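Local atomic coordinates of ArCE4A (Arthrobacter sp. AW19M34-1, PDB entry 5LFZ), a protein that probably removes acetyl groups from N-acetylglucosamine-containing polysaccharides such as chitin, as a metal-dependent family CE4 deacetylase. Residues Arg41-Leu46 with Glu75-Gly80; Arg158-Glu163 with Pro184-Lys189. All blocks are in the same frame, centred on the assembly; numbering follows the deposited sequence.

Contact 1 (Arg41-Leu46 with Glu75-Gly80); sequences RLLDEL and EGHQIG
The imidazole of His77 lies against two leucines one helical turn apart, Leu43 and Leu46. Leu43 sends its CD2 methyl to within 3.5 Å of NE2 of His77, equally near the ring's CD2, while Leu46 CD1 approaches the neighbouring ring carbon, CE1 of His77, at 3.9 Å. Both methyls come to the ring obliquely.

The polar side of the contact runs through one water. It lies in the plane of the imidazole at its edge, 2.7 Å from His77 NE2. It donates one hydrogen to the backbone O of Leu43 at 2.9 Å and the other to Glu75 OE1 at 2.7 Å, tying the helix to the turn where carboxylate and helix carbonyl do not meet directly.

What positions the ring comes next. His77 has CG beside its backbone N and anti to the carbonyl carbon (chi1 -52°), which carries the imidazole toward the helix; Ala53 N hydrogen-bonds to ND1, so both ring nitrogens are engaged. Glu75 O sits over one face, toward the rim. Between them Gly76 turns the chain at phi 95°, where a CB would jam against the carbonyl O of Glu75. Arg71 forms salt bridges with Glu75 and Asp44, probably easing the repulsion between those two acids.

Helix 39-48 packs beside the turn, on Glu75 and His77. Strand 54-57, helix 66-74 and the adjacent parallel strand 78-81 form a beta-alpha-beta unit of the NodB homology domain, and the contact sits where that helix hands over to the second strand. Strand 54-57 also adds Phe55, edge-to-face with His77 and touching both leucines.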
# COMPACT_ATOMS: atom_id res chain seq x y z
N ARG A 41 9.24 -12.29 4.57
CA ARG A 41 9.48 -13.08 3.37
C ARG A 41 9.16 -12.26 2.14
O ARG A 41 9.86 -12.32 1.13
CB ARG A 41 8.66 -14.37 3.39
CG ARG A 41 9.18 -15.41 4.36
CD ARG A 41 8.14 -16.46 4.68
NE ARG A 41 7.82 -17.28 3.51
CZ ARG A 41 6.79 -18.11 3.45
NH1 ARG A 41 5.97 -18.23 4.49
NH2 ARG A 41 6.57 -18.82 2.36
N LEU A 42 8.10 -11.46 2.25
CA LEU A 42 7.70 -10.56 1.18
C LEU A 42 8.80 -9.54 0.90
O LEU A 42 9.16 -9.29 -0.25
CB LEU A 42 6.38 -9.88 1.57
CG LEU A 42 5.68 -8.93 0.61
CD1 LEU A 42 5.71 -9.53 -0.76
CD2 LEU A 42 4.24 -8.73 1.07
N LEU A 43 9.36 -8.97 1.96
CA LEU A 43 10.43 -8.00 1.83
C LEU A 43 11.69 -8.64 1.27
O LEU A 43 12.42 -8.02 0.50
CB LEU A 43 10.72 -7.35 3.18
CG LEU A 43 9.68 -6.37 3.72
CD1 LEU A 43 9.96 -6.07 5.17
CD2 LEU A 43 9.69 -5.09 2.90
N ASP A 44 11.93 -9.89 1.65
CA ASP A 44 13.07 -10.64 1.13
C ASP A 44 12.94 -10.78 -0.39
O ASP A 44 13.90 -10.55 -1.12
CB ASP A 44 13.17 -12.02 1.78
CG ASP A 44 13.65 -11.96 3.22
OD1 ASP A 44 14.16 -10.90 3.65
OD2 ASP A 44 13.52 -12.98 3.92
N GLU A 45 11.76 -11.17 -0.85
CA GLU A 45 11.53 -11.37 -2.28
C GLU A 45 11.66 -10.06 -3.05
O GLU A 45 12.26 -10.02 -4.13
CB GLU A 45 10.16 -12.00 -2.54
CG GLU A 45 9.97 -13.39 -1.95
CD GLU A 45 10.94 -14.42 -2.53
OE1 GLU A 45 11.41 -14.23 -3.67
OE2 GLU A 45 11.23 -15.42 -1.83
N LEU A 46 11.09 -8.99 -2.50
CA LEU A 46 11.18 -7.68 -3.13
C LEU A 46 12.63 -7.23 -3.23
O LEU A 46 13.05 -6.69 -4.25
CB LEU A 46 10.35 -6.66 -2.35
CG LEU A 46 8.84 -6.84 -2.52
CD1 LEU A 46 8.09 -5.96 -1.52
CD2 LEU A 46 8.43 -6.50 -3.95
N GLU A 75 14.91 -0.18 3.39
CA GLU A 75 15.10 -0.87 2.12
C GLU A 75 14.33 -0.25 0.96
O GLU A 75 14.15 -0.87 -0.09
CB GLU A 75 14.74 -2.36 2.28
CG GLU A 75 15.71 -3.08 3.22
CD GLU A 75 15.28 -4.49 3.59
OE1 GLU A 75 14.62 -5.15 2.77
OE2 GLU A 75 15.62 -4.94 4.71
N GLY A 76 13.88 0.99 1.14
CA GLY A 76 13.39 1.78 0.02
C GLY A 76 11.89 1.76 -0.21
O GLY A 76 11.40 2.29 -1.21
N HIS A 77 11.14 1.16 0.71
CA HIS A 77 9.70 1.06 0.56
C HIS A 77 9.01 2.28 1.16
O HIS A 77 9.65 3.13 1.80
CB HIS A 77 9.20 -0.23 1.20
CG HIS A 77 9.92 -1.45 0.72
ND1 HIS A 77 9.72 -1.98 -0.53
CD2 HIS A 77 10.89 -2.20 1.30
CE1 HIS A 77 10.51 -3.03 -0.70
NE2 HIS A 77 11.23 -3.18 0.40
N GLN A 78 7.70 2.36 0.95
CA GLN A 78 6.90 3.43 1.53
C GLN A 78 5.87 2.87 2.49
O GLN A 78 5.21 1.87 2.21
CB GLN A 78 6.20 4.24 0.43
CG GLN A 78 5.39 5.39 0.98
CD GLN A 78 4.85 6.30 -0.09
OE1 GLN A 78 4.92 5.99 -1.28
NE2 GLN A 78 4.30 7.44 0.32
N ILE A 79 5.72 3.52 3.64
CA ILE A 79 4.71 3.13 4.60
C ILE A 79 3.51 4.08 4.52
O ILE A 79 3.67 5.30 4.63
CB ILE A 79 5.26 3.13 6.04
CG1 ILE A 79 6.49 2.20 6.12
CG2 ILE A 79 4.18 2.75 7.04
CD1 ILE A 79 7.27 2.31 7.41
N GLY A 80 2.33 3.51 4.32
CA GLY A 80 1.09 4.26 4.36
C GLY A 80 0.22 3.80 5.52
O GLY A 80 0.46 2.74 6.09
O HOH W 1 12.96 -5.21 0.59

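Contact 2 (Arg158-Glu163 with Pro184-Lys189); sequences RIALEE and PQLVSK
Ala160 CB and Leu186 CD1 meet methyl to methyl at 3.5 Å, and the other branch, Leu186 CD2, stands 4.0 Å from the same Ala160 CB, so the single methyl of the alanine faces the whole fork of the leucine. Leu186 reaches it because CG lies opposite the backbone N (chi1 178°), bringing both branches across to the neighbouring helix. Next along, Leu161 crosses Lys189 at about a right angle: Leu161 CD2 touches the lysine's methylene CD at 3.7 Å, and beyond CD the lysine chain leads away from Leu161.

These helices flank strand 168-173 in sequence, an alpha-beta-alpha succession of the NodB homology domain, whose fold in CE4 enzymes is a distorted beta/alpha barrel. Segments 158-163 and 184-189 run nearly parallel, 13° apart, their axes 9.9 Å from each other at closest approach. Underneath, Ala160 meets Ile170 and Leu186 meets Met172 of that strand, and Val157 extends the same seam on the earlier turn.

An apolar methyl also meets a backbone polar atom where Leu161 CD1 rests 3.6 Å from the backbone O of Lys189. An alanine at Leu161 would lack both branch methyls, and the lysine's methylenes would probably lose their apolar support and its chain become freer to swing.

Side-chain hydrogen bonding does not join segments 158-163 and 184-189 directly, but their helices are linked farther back, where Gln185 NE2 meets Gln154 OE1. Inside 184-189, Ser188 OG donates to Pro184 O at 3.0 Å, from the opposite face of the carbonyl plane to Ser188 N, which bonds the same oxygen; Gln49 NE2 is a further partner of Pro184 O.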
# COMPACT_ATOMS: atom_id res chain seq x y z
N ARG A 158 -1.89 -13.10 -12.50
CA ARG A 158 -2.61 -12.97 -13.77
C ARG A 158 -3.39 -11.65 -13.84
O ARG A 158 -3.27 -10.91 -14.82
CB ARG A 158 -3.57 -14.14 -13.98
CG ARG A 158 -4.30 -14.08 -15.33
CD ARG A 158 -5.34 -15.18 -15.46
NE ARG A 158 -6.38 -15.08 -14.44
CZ ARG A 158 -7.07 -16.11 -13.96
NH1 ARG A 158 -6.82 -17.34 -14.40
NH2 ARG A 158 -7.99 -15.92 -13.03
N ILE A 159 -4.17 -11.37 -12.80
CA ILE A 159 -4.98 -10.15 -12.76
C ILE A 159 -4.11 -8.90 -12.71
O ILE A 159 -4.37 -7.93 -13.43
CB ILE A 159 -5.95 -10.16 -11.56
CG1 ILE A 159 -6.97 -11.29 -11.73
CG2 ILE A 159 -6.67 -8.81 -11.43
CD1 ILE A 159 -7.88 -11.49 -10.54
N ALA A 160 -3.07 -8.92 -11.89
CA ALA A 160 -2.16 -7.79 -11.80
C ALA A 160 -1.50 -7.51 -13.14
O ALA A 160 -1.44 -6.37 -13.59
CB ALA A 160 -1.11 -8.03 -10.73
N LEU A 161 -1.00 -8.56 -13.80
CA LEU A 161 -0.29 -8.40 -15.06
C LEU A 161 -1.21 -7.90 -16.17
O LEU A 161 -0.87 -6.97 -16.91
CB LEU A 161 0.36 -9.72 -15.48
CG LEU A 161 1.11 -9.69 -16.81
CD1 LEU A 161 2.25 -8.68 -16.76
CD2 LEU A 161 1.62 -11.07 -17.19
N GLU A 162 -2.37 -8.53 -16.30
CA GLU A 162 -3.24 -8.29 -17.44
C GLU A 162 -4.06 -7.01 -17.33
O GLU A 162 -4.49 -6.46 -18.34
CB GLU A 162 -4.17 -9.48 -17.67
CG GLU A 162 -3.46 -10.76 -18.06
CD GLU A 162 -4.42 -11.88 -18.40
OE1 GLU A 162 -5.63 -11.74 -18.11
OE2 GLU A 162 -3.97 -12.89 -18.97
N GLU A 163 -4.29 -6.54 -16.10
CA GLU A 163 -5.10 -5.34 -15.91
C GLU A 163 -4.26 -4.08 -15.67
O GLU A 163 -4.77 -2.97 -15.79
CB GLU A 163 -6.07 -5.52 -14.74
CG GLU A 163 -7.21 -6.49 -15.02
CD GLU A 163 -8.24 -6.50 -13.91
OE1 GLU A 163 -8.22 -5.58 -13.06
OE2 GLU A 163 -9.08 -7.43 -13.88
N PRO A 184 7.58 -13.04 -6.57
CA PRO A 184 8.69 -13.27 -7.50
C PRO A 184 8.23 -13.28 -8.95
O PRO A 184 8.85 -12.65 -9.80
CB PRO A 184 9.22 -14.64 -7.08
CG PRO A 184 8.86 -14.75 -5.65
CD PRO A 184 7.52 -14.09 -5.54
N GLN A 185 7.14 -13.98 -9.22
CA GLN A 185 6.61 -14.06 -10.57
C GLN A 185 5.98 -12.74 -11.02
O GLN A 185 6.13 -12.33 -12.18
CB GLN A 185 5.58 -15.19 -10.67
CG GLN A 185 5.03 -15.39 -12.06
CD GLN A 185 4.01 -16.51 -12.14
OE1 GLN A 185 3.52 -16.85 -13.22
NE2 GLN A 185 3.67 -17.09 -10.99
N LEU A 186 5.27 -12.07 -10.12
CA LEU A 186 4.58 -10.83 -10.46
C LEU A 186 5.57 -9.75 -10.88
O LEU A 186 5.37 -9.06 -11.89
CB LEU A 186 3.73 -10.35 -9.29
CG LEU A 186 3.02 -9.02 -9.57
CD1 LEU A 186 2.22 -9.11 -10.85
CD2 LEU A 186 2.13 -8.61 -8.41
N VAL A 187 6.65 -9.61 -10.12
CA VAL A 187 7.68 -8.63 -10.45
C VAL A 187 8.34 -8.96 -11.80
O VAL A 187 8.49 -8.08 -12.64
CB VAL A 187 8.76 -8.57 -9.36
CG1 VAL A 187 9.90 -7.66 -9.77
CG2 VAL A 187 8.14 -8.09 -8.06
N SER A 188 8.71 -10.22 -11.98
CA SER A 188 9.34 -10.65 -13.23
C SER A 188 8.46 -10.32 -14.43
O SER A 188 8.94 -9.77 -15.42
CB SER A 188 9.62 -12.15 -13.20
OG SER A 188 10.61 -12.46 -12.24
N LYS A 189 7.18 -10.65 -14.33
CA LYS A 189 6.27 -10.43 -15.45
C LYS A 189 5.97 -8.95 -15.69
O LYS A 189 5.85 -8.52 -16.83
CB LYS A 189 4.96 -11.20 -15.23
CG LYS A 189 5.09 -12.69 -15.56
CD LYS A 189 3.80 -13.44 -15.32
CE LYS A 189 3.95 -14.91 -15.70
NZ LYS A 189 4.11 -15.08 -17.17

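In the fold
Both contacts are partly buried, but contact 1 lies nearer the middle of the chain, with its centre about 10 Å from the chain's centre against about 16 Å for contact 2. Contact 1 sets a helix against the turn entering a strand and mixes methyls, a histidine ring and a water-mediated polar link. Contact 2 joins two helices and relies mainly on aliphatic groups, with the lysine at its outer margin. No element belongs to both, yet Glu45 OE1 of contact 1 packs 3.3 Å from Pro184 CG of contact 2. Helix 177-192 thus touches both helix 39-48 and helix 153-163, linking the two contacts, whose centres are about 17 Å apart.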